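Local coordinates for 3-oxoacyl-(Acyl-carrier protein) synthase (Burkholderia xenovorans, PDB 4EFI), which probably catalyses a condensation that forms 3-oxoacyl-acyl-carrier protein, being a KAS III-like member of the thiolase superfamily, at residues G16-G21 / E183-D188. Residues are numbered along the deposited sequence; the frame is centred on the assembly and turned at random. Where two conformers were deposited one is given.
Sequences GARIAG and ETSNGD. With FMT (formic acid), chain D.
R18 and E183 face each other as an antiparallel hydrogen-bonded pair: R18 N donates a hydrogen bond to E183 O (2.9 Å) and E183 N donates one to R18 O (3.0 Å). The next pair, A17 with T184, is non-hydrogen-bonded, and there A17 CA and T184 CA each direct a hydrogen at a carbonyl oxygen, E183 O and G16 O respectively. The pairing ends differently. S185 N reaches G16 O at 2.9 Å from well above the carbonyl plane (C=O...donor angle 115°), while a water donates to the same oxygen and, in the conformer given, also bonds T184 OG1.

Side-chain contact is modest. The aliphatic part of R18 lies over S185, with R18 CD 3.7 Å from S185 CB; chi1 of 61° sets R18 CG between its backbone N and carbonyl carbon, also 3.7 Å from E183 O. In this conformer the guanidinium does not close on the carboxylate, R18 NH2 staying 4.5 Å from E183 OE1; E183 OE2 instead makes a salt bridge with R149. A17 and T184 pack against helix 130-143 through I142.

These residues lie where neighbouring strands of the mixed six-stranded sheet reach the protein surface: 17-26 begins here and 176-184 runs out into the turn toward 190-197. There a formic acid, probably from the crystallisation liquor, accepts a hydrogen bond from G16 N through O1 at 2.8 Å. At the phi of G16, 91°, a CB would press on the carbonyl O of the preceding residue, which by itself calls for glycine. The chemistry implies a junction fixed mainly by main-chain bonds, with the E183 carboxylate held by R149.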
ATOM      1  N   GLY A  16       8.409 -16.008 -14.288  1.00 17.25           N
ATOM      2  CA  GLY A  16       8.192 -17.282 -13.631  1.00 15.92           C
ATOM      3  C   GLY A  16       7.330 -17.217 -12.381  1.00 14.72           C
ATOM      4  O   GLY A  16       7.244 -18.206 -11.661  1.00 17.00           O
ATOM      5  N   ALA A  17       6.673 -16.086 -12.139  1.00 13.79           N
ATOM      6  CA  ALA A  17       5.805 -15.924 -10.978  1.00 13.84           C
ATOM      7  C   ALA A  17       4.595 -15.095 -11.341  1.00 15.02           C
ATOM      8  O   ALA A  17       4.693 -14.210 -12.191  1.00 17.26           O
ATOM      9  CB  ALA A  17       6.557 -15.237  -9.843  1.00 15.08           C
ATOM     10  N   ARG A  18       3.466 -15.358 -10.695  0.57 13.72           N
ATOM     11  CA  ARG A  18       2.237 -14.628 -10.965  0.57 13.70           C
ATOM     12  C   ARG A  18       1.478 -14.372  -9.679  0.57 13.00           C
ATOM     13  O   ARG A  18       1.604 -15.114  -8.693  0.57 14.02           O
ATOM     14  CB  ARG A  18       1.333 -15.410 -11.932  0.57 15.74           C
ATOM     15  CG  ARG A  18       0.880 -16.767 -11.421  0.57 16.32           C
ATOM     16  CD  ARG A  18       0.049 -17.555 -12.444  0.57 20.37           C
ATOM     17  NE  ARG A  18      -1.327 -17.073 -12.552  0.57 20.88           N
ATOM     18  CZ  ARG A  18      -2.309 -17.408 -11.719  0.57 19.78           C
ATOM     19  NH1 ARG A  18      -3.524 -16.910 -11.894  0.57 28.23           N
ATOM     20  NH2 ARG A  18      -2.073 -18.234 -10.709  0.57 22.07           N
ATOM     21  N   ILE A  19       0.689 -13.308  -9.685  1.00 12.71           N
ATOM     22  CA  ILE A  19      -0.274 -13.077  -8.638  1.00 12.68           C
ATOM     23  C   ILE A  19      -1.384 -14.119  -8.793  1.00 13.07           C
ATOM     24  O   ILE A  19      -1.973 -14.270  -9.873  1.00 14.16           O
ATOM     25  CB  ILE A  19      -0.855 -11.658  -8.699  1.00 12.77           C
ATOM     26  CG1 ILE A  19       0.251 -10.638  -8.445  1.00 12.79           C
ATOM     27  CG2 ILE A  19      -1.977 -11.507  -7.690  1.00 14.82           C
ATOM     28  CD1 ILE A  19      -0.172  -9.187  -8.652  1.00 14.90           C
ATOM     29  N   ALA A  20      -1.676 -14.830  -7.705  1.00 12.53           N
ATOM     30  CA  ALA A  20      -2.685 -15.881  -7.703  1.00 13.15           C
ATOM     31  C   ALA A  20      -4.000 -15.476  -7.024  1.00 12.40           C
ATOM     32  O   ALA A  20      -5.015 -16.149  -7.211  1.00 14.55           O
ATOM     33  CB  ALA A  20      -2.114 -17.119  -7.013  1.00 15.10           C
ATOM     34  N   GLY A  21      -4.000 -14.414  -6.228  1.00 11.96           N
ATOM     35  CA  GLY A  21      -5.196 -13.979  -5.515  1.00 12.28           C
ATOM     36  C   GLY A  21      -4.863 -12.819  -4.612  1.00 11.95           C
ATOM     37  O   GLY A  21      -3.684 -12.661  -4.238  1.00 12.53           O
ATOM     38  N   GLU A 183       2.568 -17.275  -6.902  1.00 13.24           N
ATOM     39  CA  GLU A 183       2.895 -18.669  -7.219  1.00 13.94           C
ATOM     40  C   GLU A 183       3.768 -18.773  -8.466  1.00 14.54           C
ATOM     41  O   GLU A 183       3.671 -17.967  -9.386  1.00 14.70           O
ATOM     42  CB  GLU A 183       1.622 -19.515  -7.429  1.00 15.18           C
ATOM     43  CG  GLU A 183       1.883 -21.031  -7.453  1.00 15.27           C
ATOM     44  CD  GLU A 183       0.630 -21.887  -7.449  1.00 16.01           C
ATOM     45  OE1 GLU A 183      -0.376 -21.475  -8.054  1.00 17.58           O
ATOM     46  OE2 GLU A 183       0.685 -22.983  -6.845  1.00 16.19           O
ATOM     47  N   THR A 184       4.621 -19.782  -8.490  0.69 15.03           N
ATOM     48  CA  THR A 184       5.352 -20.153  -9.680  0.69 17.11           C
ATOM     49  C   THR A 184       4.373 -20.280 -10.868  0.69 17.92           C
ATOM     50  O   THR A 184       3.253 -20.796 -10.725  0.69 18.95           O
ATOM     51  CB  THR A 184       6.182 -21.451  -9.391  0.69 20.64           C
ATOM     52  OG1 THR A 184       6.903 -21.861 -10.556  0.69 25.35           O
ATOM     53  CG2 THR A 184       5.306 -22.569  -8.905  0.69 19.86           C
ATOM     54  N   SER A 185       4.795 -19.775 -12.032  1.00 19.84           N
ATOM     55  CA  SER A 185       4.025 -19.794 -13.273  1.00 20.58           C
ATOM     56  C   SER A 185       4.929 -20.235 -14.411  1.00 24.36           C
ATOM     57  O   SER A 185       6.128 -19.971 -14.388  1.00 23.56           O
ATOM     58  CB  SER A 185       3.464 -18.410 -13.551  1.00 27.31           C
ATOM     59  OG  SER A 185       4.502 -17.490 -13.794  1.00 39.31           O
ATOM     60  N   ASN A 186       4.344 -20.887 -15.411  1.00 29.46           N
ATOM     61  CA  ASN A 186       5.115 -21.490 -16.504  1.00 35.81           C
ATOM     62  C   ASN A 186       5.250 -20.644 -17.776  1.00 38.62           C
ATOM     63  O   ASN A 186       6.116 -20.913 -18.609  1.00 41.90           O
ATOM     64  CB  ASN A 186       4.515 -22.852 -16.885  1.00 35.87           C
ATOM     65  N   GLY A 187       4.402 -19.642 -17.947  1.00 36.06           N
ATOM     66  CA  GLY A 187       4.485 -18.817 -19.143  1.00 42.03           C
ATOM     67  C   GLY A 187       5.801 -18.055 -19.266  1.00 41.42           C
ATOM     68  O   GLY A 187       6.646 -18.085 -18.364  1.00 43.52           O
ATOM     69  N   ASP A 188       5.972 -17.364 -20.391  1.00 39.50           N
ATOM     70  CA  ASP A 188       7.138 -16.509 -20.600  1.00 39.51           C
ATOM     71  C   ASP A 188       6.858 -15.040 -20.225  1.00 34.75           C
ATOM     72  O   ASP A 188       7.664 -14.159 -20.519  1.00 37.92           O
ATOM     73  CB  ASP A 188       7.596 -16.587 -22.059  1.00 41.00           C
TER
HETATM   74  C   FMT D 403       5.518 -16.557 -15.911  1.00 20.00           C
HETATM   75  O1  FMT D 403       6.477 -15.953 -16.359  1.00 20.00           O
HETATM   76  O2  FMT D 403       4.386 -15.897 -15.688  1.00 20.00           O
HETATM   77  O   HOH W   1       9.087 -20.302 -11.677  1.00 25.21           O